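Local coordinates for protein restriction endonuclease AspBHI (Azoarcus sp., PDB 4OC8) that probably binds DNA carrying modified bases and cleaves it as an endonuclease, forming a tetramer, at residues 118-126 / 135-143; 297-305 / 324-335. All coordinates share one frame; numbering follows the deposited sequence.

Interaction 1 comes first along the chain and closes before interaction 2 opens. It belongs to the N-terminal, PUA-clan part of the protein, where strands 122-127 and 133-142 form a hairpin in a large mixed sheet. Interaction 2 belongs to the restriction endonuclease part, of the PDDEXK clan. It joins strands 294-305 and 330-335, which are neighbours in a separate five-stranded sheet. The two centres are about 39 Å apart, on opposite sides of the chain's centre, and the nearest atoms are about 25 Å apart. The contacts share no sheet. Each is mainly buried in its own part, consistent with separate modules for recognising and cutting DNA.

Interaction 1: 118-126 / 135-143; sequences LVPPILVFT and RFRGLAVPG
Thr126 and Arg137 meet through their side chains near the turn end of a hairpin, where 118-126 finishes and 135-143 starts. Arg137 can be followed outward. Its CB rests 3.9 Å from Val124 CG1. CG, anti to the carbonyl carbon, lies 3.6 Å from the methyl CG2 of Thr126. The chain bends at chi2, which swings NE across to the threonine hydroxyl, and CD passes 3.7 Å from Thr126 OG1. NE donates a hydrogen bond to Thr126 OG1 at 2.9 Å, somewhat bent at 143°. The hydroxyl sits 24° out of the guanidinium plane. At the tip, NH1 has weak, long ion pairs with Asp17 and Glu75. A leucine here would probably leave the Thr126 hydroxyl without this donor and remove a positive charge near Asp17 and Glu75.

The two segments form the beta hairpin of strands 122-127 and 133-142 in the N-terminal, PUA-clan part. A beta bulge interrupts the pairing: Arg137 and Gly138 both face Val124. Arg137 N donates to Val124 O, and Val124 N donates to Gly138 O. Gly138 adopts backbone angles at which a CB would press on the carbonyl O of Arg137.

On the face carrying Leu123, Phe125 and Phe136, CD1 of Phe136 lies over one face of the Phe125 ring, 3.5 Å from its CZ and offset toward the rim. The ring planes are turned 58° apart. Leu123 CD2 comes at the edge of the Phe136 ring, 4.0 Å from CE1. On the other face, Val124 CG2 touches Ala140 CB. Ile122 CD1 reaches Pro142 CD at 3.9 Å. Ile107 and Phe108 of helix 100-113 also pack on Pro142.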
loop_
_atom_site.group_PDB
_atom_site.type_symbol
_atom_site.label_atom_id
_atom_site.label_comp_id
_atom_site.label_asym_id
_atom_site.label_seq_id
_atom_site.Cartn_x
_atom_site.Cartn_y
_atom_site.Cartn_z
ATOM N N LEU A 118 10.699 -8.525 -32.836
ATOM C CA LEU A 118 12.081 -8.958 -32.647
ATOM C C LEU A 118 12.284 -9.579 -31.272
ATOM O O LEU A 118 13.214 -10.361 -31.067
ATOM C CB LEU A 118 13.040 -7.783 -32.820
ATOM C CG LEU A 118 12.877 -6.981 -34.109
ATOM C CD1 LEU A 118 13.764 -5.754 -34.080
ATOM C CD2 LEU A 118 13.185 -7.849 -35.315
ATOM N N VAL A 119 11.414 -9.225 -30.333
ATOM C CA VAL A 119 11.511 -9.757 -28.982
ATOM C C VAL A 119 11.251 -11.261 -28.967
ATOM O O VAL A 119 10.199 -11.724 -29.405
ATOM C CB VAL A 119 10.535 -9.053 -28.032
ATOM C CG1 VAL A 119 10.634 -9.645 -26.639
ATOM C CG2 VAL A 119 10.823 -7.566 -27.997
ATOM N N PRO A 120 12.226 -12.033 -28.473
ATOM C CA PRO A 120 12.078 -13.486 -28.411
ATOM C C PRO A 120 11.210 -13.883 -27.235
ATOM O O PRO A 120 11.185 -13.168 -26.236
ATOM C CB PRO A 120 13.509 -13.965 -28.172
ATOM C CG PRO A 120 14.154 -12.848 -27.439
ATOM C CD PRO A 120 13.544 -11.587 -27.987
ATOM N N PRO A 121 10.491 -15.006 -27.355
ATOM C CA PRO A 121 9.760 -15.573 -26.220
ATOM C C PRO A 121 10.694 -15.826 -25.042
ATOM O O PRO A 121 11.745 -16.452 -25.200
ATOM C CB PRO A 121 9.235 -16.901 -26.774
ATOM C CG PRO A 121 9.106 -16.663 -28.228
ATOM C CD PRO A 121 10.258 -15.766 -28.595
ATOM N N ILE A 122 10.313 -15.327 -23.873
ATOM C CA ILE A 122 11.099 -15.512 -22.667
ATOM C C ILE A 122 10.511 -16.643 -21.841
ATOM O O ILE A 122 9.385 -16.546 -21.360
ATOM C CB ILE A 122 11.139 -14.220 -21.829
ATOM C CG1 ILE A 122 11.891 -13.122 -22.587
ATOM C CG2 ILE A 122 11.791 -14.476 -20.484
ATOM C CD1 ILE A 122 11.025 -11.943 -22.990
ATOM N N LEU A 123 11.276 -17.718 -21.685
ATOM C CA LEU A 123 10.840 -18.860 -20.890
ATOM C C LEU A 123 11.523 -18.874 -19.530
ATOM O O LEU A 123 12.732 -19.080 -19.439
ATOM C CB LEU A 123 11.133 -20.172 -21.622
ATOM C CG LEU A 123 10.485 -20.395 -22.992
ATOM C CD1 LEU A 123 10.876 -21.748 -23.521
ATOM C CD2 LEU A 123 8.977 -20.279 -22.904
ATOM N N VAL A 124 10.742 -18.665 -18.477
ATOM C CA VAL A 124 11.263 -18.614 -17.115
ATOM C C VAL A 124 11.300 -19.996 -16.450
ATOM O O VAL A 124 10.308 -20.728 -16.458
ATOM C CB VAL A 124 10.414 -17.669 -16.245
ATOM C CG1 VAL A 124 11.008 -17.538 -14.853
ATOM C CG2 VAL A 124 10.294 -16.307 -16.913
ATOM N N PHE A 125 12.451 -20.345 -15.882
ATOM C CA PHE A 125 12.587 -21.568 -15.095
ATOM C C PHE A 125 13.221 -21.242 -13.748
ATOM O O PHE A 125 14.019 -20.311 -13.644
ATOM C CB PHE A 125 13.472 -22.586 -15.816
ATOM C CG PHE A 125 12.850 -23.187 -17.041
ATOM C CD1 PHE A 125 13.009 -22.588 -18.280
ATOM C CD2 PHE A 125 12.125 -24.366 -16.957
ATOM C CE1 PHE A 125 12.445 -23.146 -19.418
ATOM C CE2 PHE A 125 11.558 -24.929 -18.088
ATOM C CZ PHE A 125 11.720 -24.320 -19.321
ATOM N N THR A 126 12.873 -22.006 -12.716
ATOM C CA THR A 126 13.558 -21.885 -11.429
ATOM C C THR A 126 14.102 -23.242 -10.994
ATOM O O THR A 126 13.439 -24.254 -11.158
ATOM C CB THR A 126 12.646 -21.300 -10.324
ATOM O OG1 THR A 126 11.495 -22.137 -10.142
ATOM C CG2 THR A 126 12.201 -19.896 -10.684
ATOM N N ARG A 135 11.782 -26.141 -12.500
ATOM C CA ARG A 135 10.347 -25.926 -12.539
ATOM C C ARG A 135 10.033 -24.781 -13.502
ATOM O O ARG A 135 10.515 -23.656 -13.324
ATOM C CB ARG A 135 9.815 -25.609 -11.140
ATOM C CG ARG A 135 8.312 -25.413 -11.073
ATOM C CD ARG A 135 7.872 -25.067 -9.664
ATOM N NE ARG A 135 8.223 -26.122 -8.720
ATOM C CZ ARG A 135 7.382 -27.059 -8.299
ATOM N NH1 ARG A 135 6.128 -27.068 -8.729
ATOM N NH2 ARG A 135 7.790 -27.982 -7.439
ATOM N N PHE A 136 9.238 -25.078 -14.528
ATOM C CA PHE A 136 8.820 -24.070 -15.496
ATOM C C PHE A 136 7.830 -23.109 -14.852
ATOM O O PHE A 136 6.804 -23.528 -14.319
ATOM C CB PHE A 136 8.199 -24.726 -16.730
ATOM C CG PHE A 136 7.715 -23.742 -17.759
ATOM C CD1 PHE A 136 8.615 -22.969 -18.477
ATOM C CD2 PHE A 136 6.363 -23.589 -18.009
ATOM C CE1 PHE A 136 8.176 -22.063 -19.417
ATOM C CE2 PHE A 136 5.919 -22.682 -18.952
ATOM C CZ PHE A 136 6.828 -21.921 -19.657
ATOM N N ARG A 137 8.144 -21.819 -14.902
ATOM C CA ARG A 137 7.356 -20.819 -14.191
ATOM C C ARG A 137 6.409 -20.053 -15.100
ATOM O O ARG A 137 5.470 -19.411 -14.628
ATOM C CB ARG A 137 8.267 -19.848 -13.440
ATOM C CG ARG A 137 9.003 -20.480 -12.270
ATOM C CD ARG A 137 8.104 -21.432 -11.504
ATOM N NE ARG A 137 8.636 -21.747 -10.183
ATOM C CZ ARG A 137 8.072 -21.367 -9.040
ATOM N NH1 ARG A 137 6.948 -20.664 -9.054
ATOM N NH2 ARG A 137 8.627 -21.699 -7.882
ATOM N N GLY A 138 6.658 -20.118 -16.401
ATOM C CA GLY A 138 5.781 -19.479 -17.361
ATOM C C GLY A 138 6.469 -18.817 -18.542
ATOM O O GLY A 138 7.696 -18.773 -18.638
ATOM N N LEU A 139 5.652 -18.301 -19.449
ATOM C CA LEU A 139 6.124 -17.549 -20.597
ATOM C C LEU A 139 5.953 -16.082 -20.254
ATOM O O LEU A 139 4.904 -15.678 -19.753
ATOM C CB LEU A 139 5.297 -17.914 -21.831
ATOM C CG LEU A 139 5.252 -16.911 -22.977
ATOM C CD1 LEU A 139 6.490 -17.020 -23.848
ATOM C CD2 LEU A 139 3.990 -17.106 -23.792
ATOM N N ALA A 140 6.975 -15.278 -20.512
ATOM C CA ALA A 140 6.962 -13.911 -20.008
ATOM C C ALA A 140 7.230 -12.848 -21.062
ATOM O O ALA A 140 7.836 -13.116 -22.097
ATOM C CB ALA A 140 7.946 -13.772 -18.857
ATOM N N VAL A 141 6.773 -11.634 -20.775
ATOM C CA VAL A 141 7.041 -10.482 -21.626
ATOM C C VAL A 141 7.705 -9.364 -20.816
ATOM O O VAL A 141 7.526 -9.287 -19.600
ATOM C CB VAL A 141 5.750 -9.955 -22.281
ATOM C CG1 VAL A 141 5.162 -11.009 -23.202
ATOM C CG2 VAL A 141 4.744 -9.545 -21.219
ATOM N N PRO A 142 8.491 -8.505 -21.485
ATOM C CA PRO A 142 9.121 -7.366 -20.813
ATOM C C PRO A 142 8.094 -6.377 -20.284
ATOM O O PRO A 142 7.084 -6.129 -20.939
ATOM C CB PRO A 142 9.921 -6.703 -21.935
ATOM C CG PRO A 142 10.169 -7.791 -22.911
ATOM C CD PRO A 142 8.951 -8.644 -22.877
ATOM N N GLY A 143 8.358 -5.820 -19.107
ATOM C CA GLY A 143 7.505 -4.791 -18.546
ATOM C C GLY A 143 6.438 -5.334 -17.620
ATOM O O GLY A 143 6.412 -6.522 -17.290
#

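Interaction 2: 297-305 / 324-335; sequences EVDFALEAK and RIKHREFGVLVT
Phe300 and Phe330 both place CG between the backbone N and the carbonyl carbon (chi1 62° and 66°), and the two side chains run alongside each other in the same direction. Arg324 is bent at chi3 (51°), and this turns its guanidinium back to the strand of Leu302 and Glu303.

The planes of the phenylalanine rings are close to parallel but displaced, with little overlap. The closer contact is a CH-pi one: Phe300 CB stands 3.4 Å from the centroid of the Phe330 ring, over its face. Val298 CG2 meets the edge of that ring, 3.9 Å from CE1. Ile296 of the third subunit also packs on Phe330.

Strands 294-305 and 330-335 run parallel, joined by helix 315-324 in a beta-alpha-beta unit. Ala301 N donates to Phe330 O, and Val332 N to Ala301 O. The pattern continues to Lys305. The run Glu303, Ala304, Lys305 is consistent with the (D/E)XK signature of the PDDEXK clan.

Near the turn from Ile325 to Arg328, Glu329 N donates to Asp299 OD1 at 3.3 Å. Asp299 OD2 makes a long salt bridge to Arg328 NE at 3.7 Å.

Arg324 grips one oxygen end-on: NH2 lies 2.6 Å from Leu302 O, and NH1 lies 2.9 Å from the same Leu302 O. That oxygen lies in the guanidinium plane, while Ala301 CB lies over one face of the group, toward its rim. NH1 also forms a salt bridge to Glu303 OE1 at 2.7 Å, and Arg320 is a second partner of this carboxylate. NE pairs with Asp282. All three nitrogens of Arg324 are thus engaged, so its rotation is probably fixed, and it ties the helix end to the strand beside two acidic side chains.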
loop_
_atom_site.group_PDB
_atom_site.type_symbol
_atom_site.label_atom_id
_atom_site.label_comp_id
_atom_site.label_asym_id
_atom_site.label_seq_id
_atom_site.Cartn_x
_atom_site.Cartn_y
_atom_site.Cartn_z
ATOM N N GLU A 297 -5.673 7.974 3.616
ATOM C CA GLU A 297 -4.842 7.523 4.721
ATOM C C GLU A 297 -5.591 6.496 5.546
ATOM O O GLU A 297 -6.792 6.626 5.781
ATOM C CB GLU A 297 -4.400 8.693 5.599
ATOM C CG GLU A 297 -3.159 9.405 5.100
ATOM C CD GLU A 297 -2.665 10.460 6.074
ATOM O OE1 GLU A 297 -3.385 10.743 7.059
ATOM O OE2 GLU A 297 -1.559 11.000 5.856
ATOM N N VAL A 298 -4.873 5.467 5.970
ATOM C CA VAL A 298 -5.416 4.422 6.817
ATOM C C VAL A 298 -4.508 4.316 8.028
ATOM O O VAL A 298 -3.298 4.497 7.914
ATOM C CB VAL A 298 -5.468 3.072 6.075
ATOM C CG1 VAL A 298 -6.482 3.130 4.946
ATOM C CG2 VAL A 298 -4.092 2.693 5.540
ATOM N N ASP A 299 -5.080 4.055 9.195
ATOM C CA ASP A 299 -4.262 3.939 10.393
ATOM C C ASP A 299 -4.020 2.481 10.755
ATOM O O ASP A 299 -4.858 1.619 10.488
ATOM C CB ASP A 299 -4.877 4.707 11.569
ATOM C CG ASP A 299 -6.369 4.447 11.734
ATOM O OD1 ASP A 299 -6.881 3.466 11.154
ATOM O OD2 ASP A 299 -7.031 5.227 12.454
ATOM N N PHE A 300 -2.865 2.201 11.347
ATOM C CA PHE A 300 -2.598 0.853 11.839
ATOM C C PHE A 300 -2.011 0.860 13.239
ATOM O O PHE A 300 -1.403 1.836 13.656
ATOM C CB PHE A 300 -1.685 0.075 10.888
ATOM C CG PHE A 300 -0.324 0.682 10.716
ATOM C CD1 PHE A 300 -0.111 1.693 9.790
ATOM C CD2 PHE A 300 0.747 0.234 11.466
ATOM C CE1 PHE A 300 1.143 2.253 9.623
ATOM C CE2 PHE A 300 2.006 0.791 11.305
ATOM C CZ PHE A 300 2.204 1.800 10.380
ATOM N N ALA A 301 -2.201 -0.235 13.965
ATOM C CA ALA A 301 -1.613 -0.362 15.294
ATOM C C ALA A 301 -0.348 -1.202 15.220
ATOM O O ALA A 301 -0.321 -2.229 14.555
ATOM C CB ALA A 301 -2.607 -0.978 16.263
ATOM N N LEU A 302 0.699 -0.759 15.904
ATOM C CA LEU A 302 1.968 -1.473 15.920
ATOM C C LEU A 302 2.146 -2.232 17.235
ATOM O O LEU A 302 1.790 -1.735 18.304
ATOM C CB LEU A 302 3.122 -0.493 15.713
ATOM C CG LEU A 302 4.536 -1.070 15.660
ATOM C CD1 LEU A 302 4.663 -2.075 14.533
ATOM C CD2 LEU A 302 5.565 0.038 15.502
ATOM N N GLU A 303 2.683 -3.443 17.149
ATOM C CA GLU A 303 2.985 -4.238 18.331
ATOM C C GLU A 303 4.343 -4.877 18.125
ATOM O O GLU A 303 4.567 -5.556 17.127
ATOM C CB GLU A 303 1.924 -5.318 18.555
ATOM C CG GLU A 303 2.190 -6.215 19.760
ATOM C CD GLU A 303 1.849 -5.556 21.093
ATOM O OE1 GLU A 303 0.830 -4.834 21.165
ATOM O OE2 GLU A 303 2.598 -5.764 22.072
ATOM N N ALA A 304 5.259 -4.647 19.057
ATOM C CA ALA A 304 6.620 -5.146 18.903
ATOM C C ALA A 304 7.024 -6.027 20.071
ATOM O O ALA A 304 7.060 -5.582 21.217
ATOM C CB ALA A 304 7.586 -3.996 18.745
ATOM N N LYS A 305 7.327 -7.283 19.773
ATOM C CA LYS A 305 7.687 -8.244 20.802
ATOM C C LYS A 305 9.119 -8.722 20.626
ATOM O O LYS A 305 9.402 -9.544 19.762
ATOM C CB LYS A 305 6.726 -9.438 20.785
ATOM C CG LYS A 305 5.260 -9.068 20.987
ATOM C CD LYS A 305 5.039 -8.284 22.279
ATOM C CE LYS A 305 5.388 -9.102 23.510
ATOM N NZ LYS A 305 5.106 -8.349 24.764
ATOM N N ARG A 324 -6.266 -3.685 20.103
ATOM C CA ARG A 324 -5.842 -2.338 19.717
ATOM C C ARG A 324 -6.201 -1.930 18.281
ATOM O O ARG A 324 -6.091 -0.752 17.931
ATOM C CB ARG A 324 -4.346 -2.136 19.974
ATOM C CG ARG A 324 -4.013 -1.923 21.442
ATOM C CD ARG A 324 -2.519 -1.919 21.694
ATOM N NE ARG A 324 -1.818 -1.003 20.804
ATOM C CZ ARG A 324 -0.748 -1.334 20.091
ATOM N NH1 ARG A 324 -0.252 -2.561 20.174
ATOM N NH2 ARG A 324 -0.173 -0.439 19.301
ATOM N N ILE A 325 -6.626 -2.880 17.446
ATOM C CA ILE A 325 -6.976 -2.529 16.063
ATOM C C ILE A 325 -8.474 -2.374 15.829
ATOM O O ILE A 325 -8.923 -2.333 14.683
ATOM C CB ILE A 325 -6.422 -3.538 15.025
ATOM C CG1 ILE A 325 -7.064 -4.912 15.209
ATOM C CG2 ILE A 325 -4.905 -3.617 15.099
ATOM C CD1 ILE A 325 -6.503 -5.950 14.292
ATOM N N LYS A 326 -9.242 -2.290 16.911
ATOM C CA LYS A 326 -10.694 -2.153 16.818
ATOM C C LYS A 326 -11.108 -0.995 15.914
ATOM O O LYS A 326 -11.897 -1.176 14.986
ATOM C CB LYS A 326 -11.308 -1.961 18.211
ATOM C CG LYS A 326 -11.741 -3.244 18.920
ATOM C CD LYS A 326 -13.021 -3.814 18.316
ATOM C CE LYS A 326 -13.692 -4.809 19.256
ATOM N NZ LYS A 326 -12.780 -5.911 19.670
ATOM N N HIS A 327 -10.567 0.188 16.185
ATOM C CA HIS A 327 -10.960 1.391 15.458
ATOM C C HIS A 327 -9.984 1.739 14.343
ATOM O O HIS A 327 -10.046 2.828 13.769
ATOM C CB HIS A 327 -11.094 2.576 16.417
ATOM C CG HIS A 327 -12.191 2.419 17.427
ATOM N ND1 HIS A 327 -12.232 3.143 18.598
ATOM C CD2 HIS A 327 -13.286 1.622 17.437
ATOM C CE1 HIS A 327 -13.304 2.797 19.289
ATOM N NE2 HIS A 327 -13.959 1.876 18.608
ATOM N N ARG A 328 -9.083 0.813 14.037
ATOM C CA ARG A 328 -8.086 1.039 12.999
ATOM C C ARG A 328 -8.191 -0.014 11.902
ATOM O O ARG A 328 -8.774 -1.078 12.106
ATOM C CB ARG A 328 -6.685 1.068 13.608
ATOM C CG ARG A 328 -6.611 1.941 14.851
ATOM C CD ARG A 328 -5.291 2.670 14.968
ATOM N NE ARG A 328 -5.477 4.000 15.540
ATOM C CZ ARG A 328 -5.541 4.247 16.844
ATOM N NH1 ARG A 328 -5.433 3.248 17.713
ATOM N NH2 ARG A 328 -5.711 5.489 17.277
ATOM N N GLU A 329 -7.636 0.295 10.737
ATOM C CA GLU A 329 -7.786 -0.564 9.568
ATOM C C GLU A 329 -7.049 -1.883 9.724
ATOM O O GLU A 329 -7.582 -2.943 9.391
ATOM C CB GLU A 329 -7.308 0.156 8.304
ATOM C CG GLU A 329 -7.819 1.584 8.178
ATOM C CD GLU A 329 -9.332 1.683 8.176
ATOM O OE1 GLU A 329 -9.999 0.722 7.729
ATOM O OE2 GLU A 329 -9.853 2.726 8.626
ATOM N N PHE A 330 -5.822 -1.822 10.230
ATOM C CA PHE A 330 -5.042 -3.038 10.434
ATOM C C PHE A 330 -3.980 -2.931 11.535
ATOM O O PHE A 330 -3.848 -1.901 12.198
ATOM C CB PHE A 330 -4.413 -3.496 9.114
ATOM C CG PHE A 330 -3.374 -2.556 8.571
ATOM C CD1 PHE A 330 -3.746 -1.387 7.918
ATOM C CD2 PHE A 330 -2.026 -2.851 8.697
ATOM C CE1 PHE A 330 -2.790 -0.525 7.410
ATOM C CE2 PHE A 330 -1.067 -1.998 8.191
ATOM C CZ PHE A 330 -1.447 -0.833 7.544
ATOM N N GLY A 331 -3.236 -4.015 11.729
ATOM C CA GLY A 331 -2.166 -4.042 12.707
ATOM C C GLY A 331 -0.914 -4.726 12.186
ATOM O O GLY A 331 -0.997 -5.646 11.376
ATOM N N VAL A 332 0.247 -4.266 12.641
ATOM C CA VAL A 332 1.519 -4.903 12.319
ATOM C C VAL A 332 2.148 -5.441 13.598
ATOM O O VAL A 332 2.212 -4.743 14.608
ATOM C CB VAL A 332 2.523 -3.917 11.670
ATOM C CG1 VAL A 332 3.736 -4.667 11.143
ATOM C CG2 VAL A 332 1.872 -3.128 10.558
ATOM N N LEU A 333 2.604 -6.687 13.552
ATOM C CA LEU A 333 3.280 -7.296 14.685
ATOM C C LEU A 333 4.690 -7.664 14.290
ATOM O O LEU A 333 4.897 -8.587 13.508
ATOM C CB LEU A 333 2.539 -8.545 15.160
ATOM C CG LEU A 333 3.226 -9.313 16.291
ATOM C CD1 LEU A 333 2.286 -9.478 17.467
ATOM C CD2 LEU A 333 3.720 -10.668 15.814
ATOM N N VAL A 334 5.660 -6.938 14.831
ATOM C CA VAL A 334 7.064 -7.233 14.578
ATOM C C VAL A 334 7.642 -8.022 15.749
ATOM O O VAL A 334 7.432 -7.670 16.903
ATOM C CB VAL A 334 7.872 -5.943 14.363
ATOM C CG1 VAL A 334 9.343 -6.261 14.141
ATOM C CG2 VAL A 334 7.303 -5.159 13.192
ATOM N N THR A 335 8.353 -9.100 15.451
ATOM C CA THR A 335 8.947 -9.914 16.499
ATOM C C THR A 335 10.265 -10.537 16.062
ATOM O O THR A 335 10.412 -10.973 14.917
ATOM C CB THR A 335 7.998 -11.036 16.958
ATOM O OG1 THR A 335 8.716 -11.951 17.797
ATOM C CG2 THR A 335 7.443 -11.788 15.760
#